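Long-range contacts in endoglucanase (PDB 2C4X), which probably hydrolyses cellulose as a whole enzyme and is represented here by its C-terminal PKD and CBM44 domains, the latter a carbohydrate-binding module: residues Y44-G49 with V73-T78; G163-F168 with E214-L219. The protein carries 1 engineered substitution. All blocks are in the same frame, centred on the assembly; numbering follows the deposited sequence.

Contact 1: Y44-G49 with V73-T78; sequences YVWDFG and VKLIVT. Engineered in segment 44-49: Val45 (natural residue Ala).
Trp46 and Leu75 form a non-hydrogen-bonded pair of antiparallel strands in the PKD domain, and their side chains make its CH-pi contact. Leu75 CB stands 4.0 Å from Trp46 CZ3. With CG anti to the backbone N (chi1 165°), the branch is carried across the indole, and CD1 comes down 3.7 Å from the centroid of the six-membered ring, only 12° off the normal, over one face. The same methyl lies 3.7 Å from Val45 O and touches Tyr44 CB at 4.0 Å, at the edge of the phenol ring. Val73 CG1 approaches the indole differently, at its edge, 4.0 Å from Trp46 CE3. Along the same face, Tyr44 CD2 meets Val77 CG2 at 3.8 Å. Backbone bonds pair Val45 (an engineered residue) with Ile76 and Asp47 with Lys74, in both directions; a water also donates to Val45 O and Lys74 O. At the strand end, Asp47 OD1 accepts from Gly49 N at 2.9 Å, an Asx turn. Strands 53-56 and 84-93 flank this central pair in the four-stranded sheet, while Phe14 meets Trp46 edge-to-face and Ile61 of strand 60-63 packs against the indole.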
ATOM      1  N   TYR A  44       3.559  -3.061 -33.817  1.00 36.33           N
ATOM      2  CA  TYR A  44       3.060  -2.873 -32.466  1.00 36.29           C
ATOM      3  C   TYR A  44       3.651  -1.567 -31.986  1.00 36.31           C
ATOM      4  O   TYR A  44       4.874  -1.392 -32.032  1.00 36.62           O
ATOM      5  CB  TYR A  44       3.562  -4.008 -31.559  1.00 36.09           C
ATOM      6  CG  TYR A  44       3.173  -5.394 -32.024  1.00 36.23           C
ATOM      7  CD1 TYR A  44       3.890  -6.038 -33.043  1.00 35.56           C
ATOM      8  CD2 TYR A  44       2.087  -6.066 -31.450  1.00 35.33           C
ATOM      9  CE1 TYR A  44       3.533  -7.284 -33.480  1.00 34.09           C
ATOM     10  CE2 TYR A  44       1.725  -7.322 -31.877  1.00 35.60           C
ATOM     11  CZ  TYR A  44       2.452  -7.927 -32.899  1.00 36.18           C
ATOM     12  OH  TYR A  44       2.112  -9.183 -33.337  1.00 36.42           O
ATOM     13  N   VAL A  45       2.796  -0.652 -31.535  1.00 36.02           N
ATOM     14  CA  VAL A  45       3.238   0.651 -31.039  1.00 36.11           C
ATOM     15  C   VAL A  45       2.835   0.752 -29.560  1.00 35.56           C
ATOM     16  O   VAL A  45       1.678   0.523 -29.216  1.00 35.04           O
ATOM     17  CB  VAL A  45       2.627   1.818 -31.858  1.00 36.33           C
ATOM     18  CG1 VAL A  45       3.046   3.182 -31.281  1.00 35.86           C
ATOM     19  CG2 VAL A  45       3.039   1.719 -33.335  1.00 36.97           C
ATOM     20  N   TRP A  46       3.804   1.071 -28.707  1.00 34.79           N
ATOM     21  CA  TRP A  46       3.615   1.095 -27.255  1.00 34.81           C
ATOM     22  C   TRP A  46       3.803   2.499 -26.698  1.00 35.19           C
ATOM     23  O   TRP A  46       4.752   3.197 -27.076  1.00 34.52           O
ATOM     24  CB  TRP A  46       4.659   0.206 -26.584  1.00 34.58           C
ATOM     25  CG  TRP A  46       4.616  -1.238 -26.988  1.00 35.10           C
ATOM     26  CD1 TRP A  46       5.292  -1.826 -28.022  1.00 35.08           C
ATOM     27  CD2 TRP A  46       3.882  -2.281 -26.343  1.00 34.96           C
ATOM     28  NE1 TRP A  46       5.011  -3.171 -28.068  1.00 35.38           N
ATOM     29  CE2 TRP A  46       4.142  -3.478 -27.057  1.00 34.95           C
ATOM     30  CE3 TRP A  46       3.000  -2.316 -25.250  1.00 35.88           C
ATOM     31  CZ2 TRP A  46       3.581  -4.705 -26.694  1.00 34.71           C
ATOM     32  CZ3 TRP A  46       2.437  -3.535 -24.891  1.00 35.04           C
ATOM     33  CH2 TRP A  46       2.730  -4.716 -25.617  1.00 34.76           C
ATOM     34  N   ASP A  47       2.908   2.898 -25.794  1.00 34.87           N
ATOM     35  CA  ASP A  47       3.082   4.113 -25.013  1.00 34.15           C
ATOM     36  C   ASP A  47       3.171   3.624 -23.571  1.00 33.74           C
ATOM     37  O   ASP A  47       2.215   3.056 -23.043  1.00 33.19           O
ATOM     38  CB  ASP A  47       1.905   5.078 -25.225  1.00 34.40           C
ATOM     39  CG  ASP A  47       2.045   6.373 -24.433  1.00 36.62           C
ATOM     40  OD1 ASP A  47       2.581   6.368 -23.307  1.00 38.38           O
ATOM     41  OD2 ASP A  47       1.596   7.418 -24.936  1.00 39.68           O
ATOM     42  N   PHE A  48       4.330   3.831 -22.948  1.00 32.94           N
ATOM     43  CA  PHE A  48       4.605   3.266 -21.624  1.00 33.51           C
ATOM     44  C   PHE A  48       4.038   4.112 -20.474  1.00 33.09           C
ATOM     45  O   PHE A  48       4.061   3.691 -19.318  1.00 33.09           O
ATOM     46  CB  PHE A  48       6.111   2.973 -21.481  1.00 33.19           C
ATOM     47  CG  PHE A  48       6.603   1.941 -22.460  1.00 34.28           C
ATOM     48  CD1 PHE A  48       6.281   0.589 -22.283  1.00 35.82           C
ATOM     49  CD2 PHE A  48       7.349   2.319 -23.579  1.00 36.13           C
ATOM     50  CE1 PHE A  48       6.703  -0.368 -23.196  1.00 36.06           C
ATOM     51  CE2 PHE A  48       7.774   1.358 -24.503  1.00 36.00           C
ATOM     52  CZ  PHE A  48       7.452   0.010 -24.293  1.00 34.84           C
ATOM     53  N   GLY A  49       3.474   5.272 -20.825  1.00 33.29           N
ATOM     54  CA  GLY A  49       2.799   6.149 -19.875  1.00 33.01           C
ATOM     55  C   GLY A  49       3.687   7.095 -19.088  1.00 32.98           C
ATOM     56  O   GLY A  49       3.190   7.841 -18.252  1.00 32.92           O
ATOM     57  N   VAL A  73      -0.408   1.878 -19.863  1.00 35.78           N
ATOM     58  CA  VAL A  73       0.337   1.387 -21.019  1.00 35.07           C
ATOM     59  C   VAL A  73      -0.672   1.132 -22.122  1.00 35.25           C
ATOM     60  O   VAL A  73      -1.600   0.340 -21.943  1.00 34.98           O
ATOM     61  CB  VAL A  73       1.154   0.109 -20.687  1.00 35.49           C
ATOM     62  CG1 VAL A  73       1.932  -0.404 -21.937  1.00 33.66           C
ATOM     63  CG2 VAL A  73       2.101   0.390 -19.517  1.00 34.31           C
ATOM     64  N   LYS A  74      -0.521   1.857 -23.233  1.00 34.59           N
ATOM     65  CA  LYS A  74      -1.394   1.707 -24.378  1.00 34.41           C
ATOM     66  C   LYS A  74      -0.663   1.011 -25.516  1.00 34.30           C
ATOM     67  O   LYS A  74       0.417   1.442 -25.929  1.00 34.48           O
ATOM     68  CB  LYS A  74      -1.926   3.069 -24.852  1.00 34.12           C
ATOM     69  CG  LYS A  74      -2.828   2.978 -26.089  1.00 34.55           C
ATOM     70  CD  LYS A  74      -3.351   4.352 -26.457  1.00 35.18           C
ATOM     71  CE  LYS A  74      -4.488   4.271 -27.453  1.00 40.09           C
ATOM     72  NZ  LYS A  74      -4.836   5.637 -27.993  1.00 38.91           N
ATOM     73  N   LEU A  75      -1.261  -0.067 -26.020  1.00 33.92           N
ATOM     74  CA  LEU A  75      -0.751  -0.740 -27.199  1.00 34.00           C
ATOM     75  C   LEU A  75      -1.665  -0.456 -28.369  1.00 34.37           C
ATOM     76  O   LEU A  75      -2.879  -0.621 -28.264  1.00 34.04           O
ATOM     77  CB  LEU A  75      -0.697  -2.258 -26.978  1.00 33.61           C
ATOM     78  CG  LEU A  75      -0.525  -3.155 -28.218  1.00 34.06           C
ATOM     79  CD1 LEU A  75       0.900  -3.027 -28.789  1.00 33.35           C
ATOM     80  CD2 LEU A  75      -0.857  -4.617 -27.868  1.00 33.26           C
ATOM     81  N   ILE A  76      -1.074  -0.054 -29.490  1.00 34.79           N
ATOM     82  CA  ILE A  76      -1.781  -0.007 -30.756  1.00 34.62           C
ATOM     83  C   ILE A  76      -1.164  -1.026 -31.722  1.00 35.04           C
ATOM     84  O   ILE A  76       0.049  -1.052 -31.951  1.00 34.36           O
ATOM     85  CB  ILE A  76      -1.776   1.408 -31.375  1.00 35.07           C
ATOM     86  CG1 ILE A  76      -2.484   2.404 -30.449  1.00 34.42           C
ATOM     87  CG2 ILE A  76      -2.463   1.412 -32.756  1.00 34.04           C
ATOM     88  CD1 ILE A  76      -2.252   3.877 -30.812  1.00 35.41           C
ATOM     89  N   VAL A  77      -2.032  -1.853 -32.288  1.00 35.06           N
ATOM     90  CA  VAL A  77      -1.655  -2.879 -33.237  1.00 35.34           C
ATOM     91  C   VAL A  77      -2.206  -2.479 -34.603  1.00 35.44           C
ATOM     92  O   VAL A  77      -3.386  -2.131 -34.727  1.00 35.44           O
ATOM     93  CB  VAL A  77      -2.232  -4.249 -32.768  1.00 35.76           C
ATOM     94  CG1 VAL A  77      -2.206  -5.269 -33.866  1.00 37.56           C
ATOM     95  CG2 VAL A  77      -1.470  -4.761 -31.558  1.00 35.01           C
ATOM     96  N   THR A  78      -1.354  -2.523 -35.629  1.00 34.81           N
ATOM     97  CA  THR A  78      -1.747  -2.105 -36.962  1.00 34.96           C
ATOM     98  C   THR A  78      -1.523  -3.251 -37.930  1.00 34.72           C
ATOM     99  O   THR A  78      -0.467  -3.883 -37.911  1.00 34.38           O
ATOM    100  CB  THR A  78      -0.958  -0.842 -37.405  1.00 35.16           C
ATOM    101  OG1 THR A  78      -1.087   0.161 -36.389  1.00 36.68           O
ATOM    102  CG2 THR A  78      -1.451  -0.284 -38.744  1.00 34.26           C
TER
HETATM  103  O   HOH W   1       0.376   3.103 -28.239  1.00 34.32           O

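Contact 2: G163-F168 with E214-L219; sequences GTTMTF and EITLTL
Met166 and Leu217, Phe168 and Ile215 are hydrogen-bonded pairs of two antiparallel strands in the beta-sandwich of the CBM44 domain, where 211-218 is one of the two edge strands of its five-stranded sheet. The backbone ladder illustrates how an edge strand is joined to its neighbour: each of these pairs exchanges two N-H...O=C bonds. Past the last bridge the chains stay joined, because Leu219 N donates to Thr164 O and Gly163 N to Leu219 O at 2.6 Å, the latter bent, with an N-H...O angle of 141°. At the backbone angles of Gly163 a CB would be jammed against the carbonyl O of the preceding residue, which by itself calls for glycine.

Apolar packing lies on the side of Met166, Phe168, Ile215 and Leu217, which faces the opposing sheet. Met166, present as selenomethionine, is bent at chi2 and chi3, which folds CE back over the partner strand, 3.4 Å from Leu217 O and 4.0 Å from Leu219 CB. Phe168 CE1 reaches Leu217 CB at 4.1 Å, and Met231 of strand 229-238 packs against both Met166 and Phe168.

The other side, lined by threonines, is mixed. Its van der Waals contacts set Thr216 CG2, anti to its carbonyl carbon, alongside Thr167 OG1, and Thr167 CG2 against Glu214 CG at 3.5 Å. Its polar contacts begin with Thr165 OG1 and Thr218 OG1, which share a hydrogen bond of 2.9 Å. Glu214 sends OE2 into a salt bridge with Arg169; its OE1 accepts a weak bond from a water that also pairs with Thr167 OG1.

On the buried side, Ile215 O has two neighbours in Phe168: it accepts from Phe168 N at 2.8 Å and lies in the ring plane, at its edge, 3.6 Å from Phe168 CD1.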
ATOM      1  N   GLY A 163     -11.932  12.307   4.651  1.00 43.19           N
ATOM      2  CA  GLY A 163     -12.095  11.601   3.379  1.00 43.14           C
ATOM      3  C   GLY A 163     -10.896  10.745   2.996  1.00 43.17           C
ATOM      4  O   GLY A 163     -10.978   9.951   2.060  1.00 42.93           O
ATOM      5  N   THR A 164      -9.791  10.902   3.724  1.00 43.09           N
ATOM      6  CA  THR A 164      -8.518  10.236   3.399  1.00 43.12           C
ATOM      7  C   THR A 164      -8.499   8.762   3.799  1.00 43.28           C
ATOM      8  O   THR A 164      -8.888   8.406   4.913  1.00 43.34           O
ATOM      9  CB  THR A 164      -7.329  10.944   4.103  1.00 43.41           C
ATOM     10  OG1 THR A 164      -7.329  12.336   3.769  1.00 43.14           O
ATOM     11  CG2 THR A 164      -5.971  10.318   3.721  1.00 42.34           C
ATOM     12  N   THR A 165      -8.038   7.908   2.891  1.00 43.29           N
ATOM     13  CA  THR A 165      -7.815   6.511   3.221  1.00 43.74           C
ATOM     14  C   THR A 165      -6.341   6.307   3.566  1.00 44.13           C
ATOM     15  O   THR A 165      -5.459   6.579   2.752  1.00 43.72           O
ATOM     16  CB  THR A 165      -8.251   5.572   2.081  1.00 43.91           C
ATOM     17  OG1 THR A 165      -9.646   5.763   1.816  1.00 44.46           O
ATOM     18  CG2 THR A 165      -8.007   4.108   2.443  1.00 43.94           C
HETATM   19  N   MSE A 166      -6.095   5.847   4.789  1.00 44.25           N
HETATM   20  CA  MSE A 166      -4.755   5.510   5.255  1.00 45.59           C
HETATM   21  C   MSE A 166      -4.517   4.015   5.098  1.00 43.93           C
HETATM   22  O   MSE A 166      -5.428   3.216   5.321  1.00 43.16           O
HETATM   23  CB  MSE A 166      -4.605   5.873   6.734  1.00 45.18           C
HETATM   24  CG  MSE A 166      -4.599   7.358   7.048  1.00 46.88           C
HETATM   25 SE   MSE A 166      -5.371   7.688   8.832  1.00 52.02          SE
HETATM   26  CE  MSE A 166      -7.254   7.706   8.259  1.00 46.14           C
ATOM     27  N   THR A 167      -3.284   3.649   4.745  1.00 42.89           N
ATOM     28  CA  THR A 167      -2.859   2.255   4.680  1.00 42.43           C
ATOM     29  C   THR A 167      -1.792   1.982   5.741  1.00 41.97           C
ATOM     30  O   THR A 167      -0.755   2.648   5.772  1.00 41.77           O
ATOM     31  CB  THR A 167      -2.309   1.913   3.267  1.00 42.48           C
ATOM     32  OG1 THR A 167      -3.349   2.094   2.304  1.00 43.70           O
ATOM     33  CG2 THR A 167      -1.813   0.482   3.191  1.00 42.36           C
ATOM     34  N   PHE A 168      -2.061   1.008   6.612  1.00 41.56           N
ATOM     35  CA  PHE A 168      -1.122   0.586   7.652  1.00 41.08           C
ATOM     36  C   PHE A 168      -0.531  -0.762   7.257  1.00 40.95           C
ATOM     37  O   PHE A 168      -1.226  -1.593   6.667  1.00 41.26           O
ATOM     38  CB  PHE A 168      -1.839   0.410   8.997  1.00 41.15           C
ATOM     39  CG  PHE A 168      -2.424   1.677   9.571  1.00 40.81           C
ATOM     40  CD1 PHE A 168      -3.582   2.251   9.026  1.00 39.34           C
ATOM     41  CD2 PHE A 168      -1.842   2.270  10.690  1.00 40.47           C
ATOM     42  CE1 PHE A 168      -4.137   3.418   9.573  1.00 39.84           C
ATOM     43  CE2 PHE A 168      -2.384   3.436  11.252  1.00 39.88           C
ATOM     44  CZ  PHE A 168      -3.540   4.010  10.695  1.00 40.55           C
ATOM     45  N   GLU A 214      -1.696  -5.732   5.609  1.00 43.39           N
ATOM     46  CA  GLU A 214      -2.025  -4.431   5.072  1.00 43.66           C
ATOM     47  C   GLU A 214      -3.487  -4.121   5.397  1.00 43.71           C
ATOM     48  O   GLU A 214      -4.396  -4.804   4.923  1.00 44.05           O
ATOM     49  CB  GLU A 214      -1.746  -4.399   3.566  1.00 44.05           C
ATOM     50  CG  GLU A 214      -1.810  -3.018   2.950  1.00 44.92           C
ATOM     51  CD  GLU A 214      -1.139  -2.955   1.593  1.00 46.96           C
ATOM     52  OE1 GLU A 214      -1.867  -2.770   0.594  1.00 48.01           O
ATOM     53  OE2 GLU A 214       0.106  -3.093   1.530  1.00 45.79           O
ATOM     54  N   ILE A 215      -3.695  -3.113   6.240  1.00 43.25           N
ATOM     55  CA  ILE A 215      -5.029  -2.738   6.717  1.00 42.96           C
ATOM     56  C   ILE A 215      -5.286  -1.266   6.396  1.00 42.44           C
ATOM     57  O   ILE A 215      -4.475  -0.401   6.729  1.00 42.20           O
ATOM     58  CB  ILE A 215      -5.187  -2.993   8.249  1.00 42.88           C
ATOM     59  CG1 ILE A 215      -4.840  -4.441   8.604  1.00 42.84           C
ATOM     60  CG2 ILE A 215      -6.607  -2.664   8.717  1.00 42.97           C
ATOM     61  CD1 ILE A 215      -4.561  -4.676  10.089  1.00 43.19           C
ATOM     62  N   THR A 216      -6.398  -0.988   5.721  1.00 42.33           N
ATOM     63  CA  THR A 216      -6.761   0.395   5.408  1.00 42.14           C
ATOM     64  C   THR A 216      -7.803   0.960   6.371  1.00 41.92           C
ATOM     65  O   THR A 216      -8.551   0.217   7.020  1.00 41.54           O
ATOM     66  CB  THR A 216      -7.272   0.575   3.960  1.00 42.18           C
ATOM     67  OG1 THR A 216      -8.508  -0.125   3.800  1.00 43.03           O
ATOM     68  CG2 THR A 216      -6.248   0.073   2.938  1.00 41.66           C
ATOM     69  N   LEU A 217      -7.855   2.286   6.433  1.00 41.59           N
ATOM     70  CA  LEU A 217      -8.786   2.996   7.299  1.00 41.34           C
ATOM     71  C   LEU A 217      -9.130   4.343   6.669  1.00 41.15           C
ATOM     72  O   LEU A 217      -8.233   5.087   6.274  1.00 40.73           O
ATOM     73  CB  LEU A 217      -8.150   3.194   8.677  1.00 41.17           C
ATOM     74  CG  LEU A 217      -8.875   4.100   9.676  1.00 40.99           C
ATOM     75  CD1 LEU A 217     -10.207   3.511  10.079  1.00 41.32           C
ATOM     76  CD2 LEU A 217      -8.008   4.334  10.874  1.00 41.22           C
ATOM     77  N   THR A 218     -10.421   4.649   6.566  1.00 41.26           N
ATOM     78  CA  THR A 218     -10.854   5.943   6.042  1.00 41.28           C
ATOM     79  C   THR A 218     -11.368   6.865   7.145  1.00 41.34           C
ATOM     80  O   THR A 218     -12.237   6.477   7.942  1.00 41.94           O
ATOM     81  CB  THR A 218     -11.931   5.784   4.942  1.00 41.52           C
ATOM     82  OG1 THR A 218     -11.437   4.908   3.931  1.00 41.55           O
ATOM     83  CG2 THR A 218     -12.276   7.128   4.299  1.00 41.15           C
ATOM     84  N   LEU A 219     -10.814   8.077   7.199  1.00 40.78           N
ATOM     85  CA  LEU A 219     -11.407   9.149   7.996  1.00 40.03           C
ATOM     86  C   LEU A 219     -12.609   9.684   7.209  1.00 40.08           C
ATOM     87  O   LEU A 219     -12.437  10.167   6.095  1.00 39.59           O
ATOM     88  CB  LEU A 219     -10.388  10.266   8.266  1.00 39.66           C
ATOM     89  CG  LEU A 219     -10.899  11.463   9.090  1.00 39.98           C
ATOM     90  CD1 LEU A 219     -11.201  11.033  10.531  1.00 36.48           C
ATOM     91  CD2 LEU A 219      -9.912  12.624   9.077  1.00 39.21           C
TER
HETATM   92  O   HOH W   2      -4.083  -0.302   0.383  1.00 57.90           O

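How the contacts relate
Contacts 1 and 2 occur in series along the chain, contact 1 in the PKD domain and contact 2 in the CBM44 domain. Their centres are 34 Å apart and their nearest atoms about 21 Å, so they do not touch. Both pair antiparallel strands, but contact 1 joins the two middle strands of its sheet, whereas contact 2 joins an outermost strand to its neighbour. Each domain binds its own calcium. The side chain of Val77 lies about 9 Å from the ion held by Asn7, Gln8, Asp36, Asp38 and Asp79, the last ending strand 69-79. The side chain of Glu214 is about 12 Å from the second ion, whose ligand Asp248 lies on strand 241-251, next to strand 165-172.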